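Local atomic coordinates of rhamnosidase B (Bacillus sp., PDB entry 2OKX), a protein that probably hydrolyses terminal alpha-L-rhamnose residues from rhamnose-containing glycosides, with inversion at the anomeric carbon, as a family 78 glycoside hydrolase. Residues A544-T549 with L819-I824; S874-V879 with C896-A901. All coordinates share one frame; numbering follows the deposited sequence. Where two conformers were deposited one is given.

Contact 1 (A544-T549 with L819-I824); sequences ALLNAT and LMLDDI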
loop_
_atom_site.group_PDB
_atom_site.type_symbol
_atom_site.label_atom_id
_atom_site.label_comp_id
_atom_site.label_asym_id
_atom_site.label_seq_id
_atom_site.Cartn_x
_atom_site.Cartn_y
_atom_site.Cartn_z
ATOM N N ALA A 544 -11.422 16.296 -24.335
ATOM C CA ALA A 544 -10.153 15.588 -24.165
ATOM C C ALA A 544 -9.645 15.567 -22.721
ATOM O O ALA A 544 -8.994 14.610 -22.306
ATOM C CB ALA A 544 -9.095 16.193 -25.084
ATOM N N LEU A 545 -9.928 16.615 -21.952
ATOM C CA LEU A 545 -9.483 16.650 -20.560
ATOM C C LEU A 545 -10.190 15.546 -19.773
ATOM O O LEU A 545 -9.562 14.803 -19.007
ATOM C CB LEU A 545 -9.769 18.022 -19.937
ATOM C CG LEU A 545 -9.549 18.186 -18.425
ATOM C CD1 LEU A 545 -8.169 17.675 -18.035
ATOM C CD2 LEU A 545 -9.698 19.656 -18.041
ATOM N N LEU A 546 -11.499 15.425 -19.967
ATOM C CA LEU A 546 -12.244 14.384 -19.274
ATOM C C LEU A 546 -11.730 13.006 -19.688
ATOM O O LEU A 546 -11.635 12.111 -18.855
ATOM C CB LEU A 546 -13.742 14.510 -19.570
ATOM C CG LEU A 546 -14.405 15.741 -18.935
ATOM C CD1 LEU A 546 -15.896 15.791 -19.318
ATOM C CD2 LEU A 546 -14.250 15.676 -17.418
ATOM N N ASN A 547 -11.396 12.838 -20.967
ATOM C CA ASN A 547 -10.874 11.555 -21.445
ATOM C C ASN A 547 -9.594 11.194 -20.702
ATOM O O ASN A 547 -9.379 10.036 -20.335
ATOM C CB ASN A 547 -10.563 11.602 -22.939
ATOM C CG ASN A 547 -11.806 11.724 -23.782
ATOM O OD1 ASN A 547 -12.916 11.492 -23.301
ATOM N ND2 ASN A 547 -11.629 12.083 -25.051
ATOM N N ALA A 548 -8.745 12.193 -20.486
ATOM C CA ALA A 548 -7.488 11.969 -19.786
ATOM C C ALA A 548 -7.730 11.644 -18.315
ATOM O O ALA A 548 -7.012 10.834 -17.737
ATOM C CB ALA A 548 -6.589 13.199 -19.917
ATOM N N THR A 549 -8.737 12.266 -17.703
ATOM C CA THR A 549 -9.017 12.001 -16.299
ATOM C C THR A 549 -9.517 10.570 -16.154
ATOM O O THR A 549 -9.229 9.909 -15.157
ATOM C CB THR A 549 -10.070 12.981 -15.692
ATOM O OG1 THR A 549 -11.363 12.724 -16.253
ATOM C CG2 THR A 549 -9.677 14.432 -15.968
ATOM N N LEU A 819 -21.971 20.684 -12.819
ATOM C CA LEU A 819 -21.102 21.132 -11.738
ATOM C C LEU A 819 -20.092 20.028 -11.433
ATOM O O LEU A 819 -18.939 20.299 -11.093
ATOM C CB LEU A 819 -21.920 21.427 -10.481
ATOM C CG LEU A 819 -21.108 21.965 -9.301
ATOM C CD1 LEU A 819 -20.508 23.318 -9.672
ATOM C CD2 LEU A 819 -22.001 22.096 -8.071
ATOM N N MET A 820 -20.545 18.782 -11.545
ATOM C CA MET A 820 -19.693 17.626 -11.304
ATOM C C MET A 820 -18.567 17.626 -12.335
ATOM O O MET A 820 -17.397 17.466 -11.987
ATOM C CB MET A 820 -20.510 16.333 -11.418
ATOM C CG MET A 820 -19.731 15.060 -11.111
ATOM S SD MET A 820 -20.559 13.569 -11.737
ATOM C CE MET A 820 -22.044 13.550 -10.733
ATOM N N LEU A 821 -18.919 17.815 -13.604
ATOM C CA LEU A 821 -17.915 17.842 -14.662
ATOM C C LEU A 821 -16.905 18.964 -14.468
ATOM O O LEU A 821 -15.701 18.762 -14.647
ATOM C CB LEU A 821 -18.571 17.995 -16.041
ATOM C CG LEU A 821 -19.331 16.786 -16.584
ATOM C CD1 LEU A 821 -19.668 17.027 -18.051
ATOM C CD2 LEU A 821 -18.479 15.533 -16.439
ATOM N N ASP A 822 -17.385 20.150 -14.115
ATOM C CA ASP A 822 -16.472 21.264 -13.911
ATOM C C ASP A 822 -15.541 21.019 -12.734
ATOM O O ASP A 822 -14.384 21.441 -12.757
ATOM C CB ASP A 822 -17.236 22.574 -13.719
ATOM C CG ASP A 822 -17.829 23.094 -15.014
ATOM O OD1 ASP A 822 -17.276 22.788 -16.093
ATOM O OD2 ASP A 822 -18.836 23.821 -14.957
ATOM N N ASP A 823 -16.037 20.338 -11.707
ATOM C CA ASP A 823 -15.208 20.044 -10.546
ATOM C C ASP A 823 -14.123 19.051 -10.964
ATOM O O ASP A 823 -12.953 19.205 -10.610
ATOM C CB ASP A 823 -16.045 19.443 -9.413
ATOM C CG ASP A 823 -15.300 19.428 -8.086
ATOM O OD1 ASP A 823 -15.358 20.442 -7.359
ATOM O OD2 ASP A 823 -14.644 18.409 -7.777
ATOM N N ILE A 824 -14.518 18.027 -11.716
ATOM C CA ILE A 824 -13.565 17.031 -12.184
ATOM C C ILE A 824 -12.499 17.714 -13.037
ATOM O O ILE A 824 -11.302 17.489 -12.848
ATOM C CB ILE A 824 -14.278 15.923 -13.002
ATOM C CG1 ILE A 824 -15.115 15.052 -12.062
ATOM C CG2 ILE A 824 -13.258 15.066 -13.748
ATOM C CD1 ILE A 824 -15.999 14.043 -12.774
#

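Contact 2 (S874-V879 with C896-A901); sequences SSILGV and CDLTWA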
loop_
_atom_site.group_PDB
_atom_site.type_symbol
_atom_site.label_atom_id
_atom_site.label_comp_id
_atom_site.label_asym_id
_atom_site.label_seq_id
_atom_site.Cartn_x
_atom_site.Cartn_y
_atom_site.Cartn_z
ATOM N N SER A 874 -21.351 6.355 -15.511
ATOM C CA SER A 874 -22.655 6.289 -14.852
ATOM C C SER A 874 -23.492 7.566 -14.931
ATOM O O SER A 874 -24.635 7.548 -15.401
ATOM C CB SER A 874 -22.486 5.882 -13.383
ATOM O OG SER A 874 -21.777 6.862 -12.647
ATOM N N SER A 875 -22.930 8.677 -14.478
ATOM C CA SER A 875 -23.656 9.939 -14.474
ATOM C C SER A 875 -23.777 10.654 -15.816
ATOM O O SER A 875 -24.810 11.257 -16.106
ATOM C CB SER A 875 -23.018 10.899 -13.466
ATOM O OG SER A 875 -23.260 10.483 -12.133
ATOM N N ILE A 876 -22.726 10.580 -16.628
ATOM C CA ILE A 876 -22.673 11.278 -17.916
ATOM C C ILE A 876 -23.051 10.439 -19.135
ATOM O O ILE A 876 -23.987 10.783 -19.862
ATOM C CB ILE A 876 -21.252 11.868 -18.127
ATOM C CG1 ILE A 876 -20.816 12.614 -16.862
ATOM C CG2 ILE A 876 -21.231 12.800 -19.326
ATOM C CD1 ILE A 876 -21.747 13.728 -16.435
ATOM N N LEU A 877 -22.317 9.361 -19.383
ATOM C CA LEU A 877 -22.638 8.500 -20.517
ATOM C C LEU A 877 -24.093 8.059 -20.335
ATOM O O LEU A 877 -24.845 7.943 -21.305
ATOM C CB LEU A 877 -21.727 7.276 -20.539
ATOM C CG LEU A 877 -21.968 6.323 -21.712
ATOM C CD1 LEU A 877 -21.668 7.022 -23.046
ATOM C CD2 LEU A 877 -21.078 5.103 -21.535
ATOM N N GLY A 878 -24.464 7.800 -19.083
ATOM C CA GLY A 878 -25.833 7.424 -18.765
ATOM C C GLY A 878 -26.146 5.984 -18.405
ATOM O O GLY A 878 -27.318 5.626 -18.321
ATOM N N VAL A 879 -25.132 5.158 -18.172
ATOM C CA VAL A 879 -25.377 3.751 -17.849
ATOM C C VAL A 879 -25.472 3.462 -16.356
ATOM O O VAL A 879 -24.502 3.646 -15.621
ATOM C CB VAL A 879 -24.274 2.838 -18.437
ATOM C CG1 VAL A 879 -24.581 1.377 -18.119
ATOM C CG2 VAL A 879 -24.170 3.043 -19.940
ATOM N N CYS A 896 -24.613 17.385 -20.602
ATOM C CA CYS A 896 -24.111 18.640 -20.055
ATOM C C CYS A 896 -23.623 19.467 -21.238
ATOM O O CYS A 896 -24.395 19.740 -22.157
ATOM C CB CYS A 896 -22.968 18.378 -19.068
ATOM S SG CYS A 896 -23.461 17.378 -17.656
ATOM N N ASP A 897 -22.349 19.851 -21.240
ATOM C CA ASP A 897 -21.824 20.652 -22.349
ATOM C C ASP A 897 -21.040 19.859 -23.390
ATOM O O ASP A 897 -20.338 20.441 -24.218
ATOM C CB ASP A 897 -20.954 21.799 -21.818
ATOM C CG ASP A 897 -19.836 21.323 -20.897
ATOM O OD1 ASP A 897 -19.158 22.195 -20.316
ATOM O OD2 ASP A 897 -19.631 20.095 -20.751
ATOM N N LEU A 898 -21.164 18.536 -23.357
ATOM C CA LEU A 898 -20.459 17.676 -24.306
ATOM C C LEU A 898 -21.243 17.529 -25.613
ATOM O O LEU A 898 -22.474 17.626 -25.619
ATOM C CB LEU A 898 -20.246 16.294 -23.684
ATOM C CG LEU A 898 -19.506 16.263 -22.342
ATOM C CD1 LEU A 898 -19.440 14.827 -21.827
ATOM C CD2 LEU A 898 -18.095 16.844 -22.515
ATOM N N THR A 899 -20.542 17.298 -26.721
ATOM C CA THR A 899 -21.223 17.135 -28.005
ATOM C C THR A 899 -21.415 15.659 -28.346
ATOM O O THR A 899 -22.291 15.303 -29.137
ATOM C CB THR A 899 -20.469 17.840 -29.150
ATOM O OG1 THR A 899 -19.116 17.376 -29.201
ATOM C CG2 THR A 899 -20.478 19.342 -28.932
ATOM N N TRP A 900 -20.593 14.805 -27.743
ATOM C CA TRP A 900 -20.694 13.363 -27.955
ATOM C C TRP A 900 -19.960 12.608 -26.860
ATOM O O TRP A 900 -19.127 13.172 -26.152
ATOM C CB TRP A 900 -20.132 12.943 -29.324
ATOM C CG TRP A 900 -18.661 13.226 -29.535
ATOM C CD1 TRP A 900 -18.114 14.354 -30.076
ATOM C CD2 TRP A 900 -17.558 12.378 -29.178
ATOM N NE1 TRP A 900 -16.740 14.264 -30.077
ATOM C CE2 TRP A 900 -16.371 13.063 -29.531
ATOM C CE3 TRP A 900 -17.457 11.109 -28.592
ATOM C CZ2 TRP A 900 -15.097 12.521 -29.317
ATOM C CZ3 TRP A 900 -16.183 10.566 -28.378
ATOM C CH2 TRP A 900 -15.025 11.274 -28.740
ATOM N N ALA A 901 -20.300 11.334 -26.711
ATOM C CA ALA A 901 -19.662 10.467 -25.725
ATOM C C ALA A 901 -20.004 9.031 -26.072
ATOM O O ALA A 901 -21.013 8.760 -26.732
ATOM C CB ALA A 901 -20.148 10.795 -24.322
#

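Contact 1 (A544-T549 with L819-I824)
L546 spreads its two methyl branches over separate partners on the facing helix. CD1 meets CD2 of L821 at 3.9 Å and CD2 rests on CG2 of I824, also at 3.9 Å, and in both pairs the side chains lie nearly perpendicular to one another. The CB of L546 does not aim straight at the other helix; it is the bend at chi1, -70°, with CG anti to the carbonyl carbon, and the extended chi2 that carry the methyls across. L821 reaches in by the same route, whereas I824 sends its CB directly at residues 544-549 and presents the branch methyl CG2. That methyl also receives OG1 of T549 at 3.9 Å, a van der Waals contact for an oxygen already bonded within its helix: T549 OG1 donates a 2.7 Å hydrogen bond to O of L546, one turn back. The bond holds the hydroxyl rotation of this buried threonine. The segment axes pass 10.8 Å apart at 72°; the interface between these helices of the alpha barrel is a small, buried, mostly apolar patch. Y808 of helix 801-813 touches I824, I876 of helix 868-876 packs on L821, and L898, in the loop leading into strand 900-906, lies against L546.

Contact 2 (S874-V879 with C896-A901)
I876 overlaps L898 through its branch methyl, CG2, which sits 3.7 Å from CD1 of the leucine, the two side chains crossing at about a right angle. Its other arm serves a different neighbour: CG1 lies anti to the carbonyl carbon (chi1 -48°), and CD1 at its end approaches SG of C896 at 4.2 Å, so one isoleucine spans two residues of the facing loop. Both C896 and L898 point their CB atoms toward residues 874-879. This is the junction where helix 868-876, the last of the alpha-barrel domain, gives way to the C-terminal beta domain; G878, with phi 106°, turns the chain out of the helix before strand 879-881 begins. L877, with CG anti to the backbone N (chi1 -179°), reaches the start of strand 900-906 through CD1, which lies 4.0 Å from C of A901 and 4.3 Å from CB of that alanine. No hydrogen bond joins the two segments, but the backbone of I876 bonds to Q894 and that of G878 to A892, tying the turn to the chain that leads toward C896. The NE1-H of W917 in strand 912-921 bonds to O of L877, and its side chain packs on A901, while V915 of the same strand touches L877.

Overall arrangement
Contacts 1 and 2 are buried apolar packing with centres about 11 Å apart, both well away from the centre of the chain. They merge into one patch: CD1 of L821 lies 3.7 Å from CB of C896, and CE of M820 lies 3.6 Å from OG of S875. Contact 1 is wholly helical and joins early and late helices of the glycosidase domain, while contact 2 sets a helix end against a loop and the start of strand 900-906 in the C-terminal beta domain. The polar work differs too, a hydroxyl bonding within its own helix in 544-549 but backbone bonds to nearby chain in 874-879. At the surface side, R825 makes salt bridges to both D822 and D897.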